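Local coordinates for Pa14_01140 (Pseudomonas aeruginosa, PDB 6OX6), which acts as the immunity protein of the type VI secretion effector Tas1, binding the (p)ppApp-synthesizing toxin and helping to prevent its early activation, at the interface of chains B and A. Sequence-based numbering; all coordinates share one arbitrary frame. Chains: chain A, Pa14_01140; chain B, Tas1.

Contact 1 and contact 2 belong to one interface between the immunity protein and the toxin. Their C-alpha centres lie about 12 Å apart. Helix 53-61 of chain A serves both: A:Phe55 reaches contact 2, while A:Leu59, A:Arg60 and A:Phe61 at its end form much of contact 1. On chain B, B:Trp409 in helix 402-410 belongs to contact 1, and the loop that follows carries B:Pro414 into contact 2. The N-terminal stretch of chain A likewise runs from one site towards the other. Contact 1 combines a salt bridge with apolar packing, whereas contact 2 is apolar.

Contact 1: the interface of chains B and A. Residues chain B 340-342, 409; chain A 2, 4, 59-61.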
# COMPACT_ATOMS: atom_id res chain seq x y z
N ALA B 340 6.65 5.74 -11.80
CA ALA B 340 5.40 6.44 -11.52
C ALA B 340 5.26 6.86 -10.06
O ALA B 340 4.92 8.01 -9.76
CB ALA B 340 4.21 5.55 -11.92
N ASP B 341 5.52 5.95 -9.14
CA ASP B 341 5.53 6.26 -7.71
C ASP B 341 6.45 7.47 -7.44
O ASP B 341 7.64 7.42 -7.78
CB ASP B 341 6.01 5.02 -6.96
CG ASP B 341 6.19 5.26 -5.47
OD1 ASP B 341 5.61 6.22 -4.90
OD2 ASP B 341 6.90 4.45 -4.85
N PRO B 342 5.95 8.54 -6.80
CA PRO B 342 6.83 9.68 -6.50
C PRO B 342 8.04 9.29 -5.68
O PRO B 342 9.08 9.96 -5.75
CB PRO B 342 5.93 10.63 -5.70
CG PRO B 342 4.53 10.18 -5.97
CD PRO B 342 4.62 8.70 -6.18
N TRP B 409 7.98 11.84 4.04
CA TRP B 409 7.13 12.38 2.97
C TRP B 409 5.67 12.33 3.36
O TRP B 409 4.93 13.29 3.10
CB TRP B 409 7.37 11.58 1.68
CG TRP B 409 6.65 12.09 0.48
CD1 TRP B 409 7.06 13.10 -0.38
CD2 TRP B 409 5.40 11.60 -0.05
NE1 TRP B 409 6.14 13.23 -1.40
CE2 TRP B 409 5.12 12.34 -1.22
CE3 TRP B 409 4.50 10.60 0.35
CZ2 TRP B 409 3.98 12.13 -1.98
CZ3 TRP B 409 3.37 10.39 -0.41
CH2 TRP B 409 3.12 11.15 -1.56
N ALA A 2 0.11 8.87 -10.36
CA ALA A 2 0.50 9.63 -9.16
C ALA A 2 0.13 11.13 -9.20
O ALA A 2 0.06 11.75 -10.27
CB ALA A 2 1.99 9.50 -8.93
N GLU A 4 1.77 14.20 -7.18
CA GLU A 4 2.86 14.55 -6.27
C GLU A 4 2.44 15.71 -5.36
O GLU A 4 1.67 16.58 -5.76
CB GLU A 4 4.10 14.96 -7.06
CG GLU A 4 4.76 13.83 -7.89
CD GLU A 4 4.14 13.60 -9.29
OE1 GLU A 4 3.09 14.22 -9.61
OE2 GLU A 4 4.72 12.81 -10.08
N LEU A 59 -2.13 9.31 -3.36
CA LEU A 59 -1.20 10.22 -4.04
C LEU A 59 -0.14 9.44 -4.79
O LEU A 59 0.24 9.83 -5.90
CB LEU A 59 -0.53 11.16 -3.06
CG LEU A 59 -1.48 12.04 -2.26
CD1 LEU A 59 -0.69 13.09 -1.46
CD2 LEU A 59 -2.44 12.72 -3.20
N ARG A 60 0.35 8.35 -4.20
CA ARG A 60 1.48 7.69 -4.83
C ARG A 60 1.03 6.88 -6.02
O ARG A 60 1.74 6.82 -7.02
CB ARG A 60 2.23 6.81 -3.82
CG ARG A 60 2.96 7.63 -2.75
CD ARG A 60 3.59 6.71 -1.71
NE ARG A 60 4.57 5.78 -2.29
CZ ARG A 60 5.15 4.81 -1.59
NH1 ARG A 60 4.82 4.63 -0.30
NH2 ARG A 60 6.04 4.03 -2.17
N PHE A 61 -0.14 6.25 -5.93
CA PHE A 61 -0.51 5.21 -6.88
C PHE A 61 -1.79 5.51 -7.64
O PHE A 61 -2.13 4.74 -8.54
CB PHE A 61 -0.63 3.86 -6.15
CG PHE A 61 0.55 3.53 -5.26
CD1 PHE A 61 1.84 3.46 -5.78
CD2 PHE A 61 0.36 3.26 -3.91
CE1 PHE A 61 2.93 3.14 -4.97
CE2 PHE A 61 1.45 2.94 -3.07
CZ PHE A 61 2.73 2.89 -3.60
O HOH W 1 5.66 10.42 -10.52
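A:Arg60, near the end of helix 53-61, pairs with B:Asp341 in a salt bridge that helps to hold the immunity protein on Tas1. The two side chains lie alongside each other and point the same way. The guanidinium binds through its NE side: A:Arg60 NE donates to OD1 of the B:Asp341 carboxylate at 2.8 Å, and A:Arg60 NH2 donates to B:Asp341 OD2 at 2.8 Å. Both bonds are nearly straight. Both oxygens lie close to the guanidinium plane, but the nitrogens meet their syn sides from about 30° out of the carboxylate plane. The bend of the arginine chain at chi3 (60°) turns the NE edge towards the acid. Two bonds, one to each oxygen, should limit the rotation of the carboxylate.

Apolar contacts flank this pair. The stem of A:Arg60 lies against the indole tip of B:Trp409, with A:Arg60 CG 3.6 Å from B:Trp409 CZ3. The indole and guanidinium planes are steeply inclined to each other, so the tryptophan touches the methylene chain rather than stacking on the charged group. A:Leu59 CB also meets this tip. B:Pro342 sets its CD 3.6 Å from A:Arg60 CA and also packs near the methyl of A:Ala2. Within chain A, A:Phe61 CZ sits over one face of the guanidinium towards its rim, and A:Arg60 CB lies above the centre of the phenyl ring. A:Phe61 probably helps to position the arginine.

A water adds a polar link between the chains. It lies 2.6 Å from the carbonyl O of B:Ala340 and 2.6 Å from carboxylate OE2 of A:Glu4. A:Glu4 is poorly ordered, so this bridge is tentative. The same carbonyl O of B:Ala340 lies 3.4 Å from A:Ala2 CB.

Contact 2: the interface of chains B and A. Residues chain B 414-415; chain A 9, 27, 34, 50, 55.
B:Pro414 inserts its ring into an apolar pocket of chain A lined by A:Phe9, A:Trp27, A:Ile34, A:His50 and A:Phe55. Its CB lies over the face of the A:Phe9 ring, 3.8 Å from the centroid, in a CH-pi contact. The pyrrolidine tip, CG, points deeper. B:Pro414 CG meets A:Trp27 CZ3 at 3.8 Å, and also touches A:Phe55 CE2 and the terminal methyl CD1 of A:Ile34. B:Pro414 CD rests against A:His50 CB at 3.8 Å, so the histidine contributes its methylene here.

B:Lys415 extends the contact to the edge of the indole, crossing it at about a right angle. Its CE approaches A:Trp27 in the ring plane, 3.4 Å from CZ2. The bend at chi3 (52°) turns the end of the lysine towards this edge. No hydrogen bond joins the two chains within this patch.

Second-shell contacts inside chain A probably help to keep the pocket in shape. A:Trp27 NE1 donates to the carbonyl O of A:Phe9 at 2.7 Å. The bond uses a carbonyl lone pair and lies close to the indole plane, tying strand 23-28 to helix 7-11. A:Phe9 CD2 also sits over one face of the indole, near its rim. A:Ile34 CD1 lies over one face of the A:Phe55 ring, towards its rim, linking strand 33-38 to helix 53-61. Together these elements give the immunity protein a shaped apolar socket for the toxin's proline.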
# COMPACT_ATOMS: atom_id res chain seq x y z
N PRO B 414 -0.18 18.51 1.73
CA PRO B 414 -0.12 18.27 0.28
C PRO B 414 0.52 19.42 -0.51
O PRO B 414 1.02 19.19 -1.62
CB PRO B 414 -1.60 18.07 -0.11
CG PRO B 414 -2.28 17.64 1.18
CD PRO B 414 -1.56 18.38 2.27
N LYS B 415 0.56 20.64 0.04
CA LYS B 415 1.24 21.74 -0.62
C LYS B 415 2.60 22.04 0.01
O LYS B 415 3.12 23.14 -0.17
CB LYS B 415 0.35 23.00 -0.64
CG LYS B 415 -0.09 23.50 0.70
CD LYS B 415 -1.06 24.71 0.66
CE LYS B 415 -2.28 24.49 -0.22
NZ LYS B 415 -3.29 25.61 -0.05
N PHE A 9 -1.28 21.18 -5.65
CA PHE A 9 -2.20 21.35 -4.53
C PHE A 9 -2.30 22.81 -4.09
O PHE A 9 -3.30 23.22 -3.49
CB PHE A 9 -1.74 20.48 -3.37
CG PHE A 9 -1.99 19.02 -3.60
CD1 PHE A 9 -1.03 18.23 -4.23
CD2 PHE A 9 -3.20 18.46 -3.24
CE1 PHE A 9 -1.28 16.89 -4.47
CE2 PHE A 9 -3.45 17.11 -3.47
CZ PHE A 9 -2.48 16.32 -4.09
N TRP A 27 -9.61 17.54 -2.97
CA TRP A 27 -8.80 18.56 -2.31
C TRP A 27 -9.33 19.94 -2.64
O TRP A 27 -9.56 20.28 -3.81
CB TRP A 27 -7.34 18.40 -2.72
CG TRP A 27 -6.42 19.57 -2.47
CD1 TRP A 27 -5.96 20.46 -3.40
CD2 TRP A 27 -5.84 19.96 -1.21
NE1 TRP A 27 -5.13 21.38 -2.80
CE2 TRP A 27 -5.05 21.10 -1.46
CE3 TRP A 27 -5.92 19.46 0.10
CZ2 TRP A 27 -4.32 21.74 -0.45
CZ3 TRP A 27 -5.21 20.10 1.10
CH2 TRP A 27 -4.41 21.23 0.82
N ILE A 34 -9.13 17.91 2.73
CA ILE A 34 -9.25 16.68 1.98
C ILE A 34 -10.56 16.04 2.39
O ILE A 34 -10.82 15.88 3.59
CB ILE A 34 -8.09 15.72 2.25
CG1 ILE A 34 -6.75 16.40 1.96
CG2 ILE A 34 -8.30 14.45 1.44
CD1 ILE A 34 -5.57 15.73 2.62
N HIS A 50 -4.09 15.03 6.69
CA HIS A 50 -3.21 15.04 5.52
C HIS A 50 -2.14 13.97 5.61
O HIS A 50 -1.59 13.58 4.57
CB HIS A 50 -2.60 16.43 5.32
CG HIS A 50 -1.50 16.76 6.28
ND1 HIS A 50 -1.71 17.54 7.39
CD2 HIS A 50 -0.20 16.41 6.29
CE1 HIS A 50 -0.57 17.66 8.05
NE2 HIS A 50 0.36 16.98 7.41
N PHE A 55 -4.92 8.05 2.03
CA PHE A 55 -4.75 9.24 1.20
C PHE A 55 -3.36 9.32 0.57
O PHE A 55 -3.22 9.59 -0.63
CB PHE A 55 -5.00 10.49 2.03
CG PHE A 55 -4.71 11.77 1.27
CD1 PHE A 55 -5.51 12.14 0.19
CD2 PHE A 55 -3.62 12.58 1.60
CE1 PHE A 55 -5.26 13.29 -0.52
CE2 PHE A 55 -3.36 13.75 0.88
CZ PHE A 55 -4.18 14.10 -0.18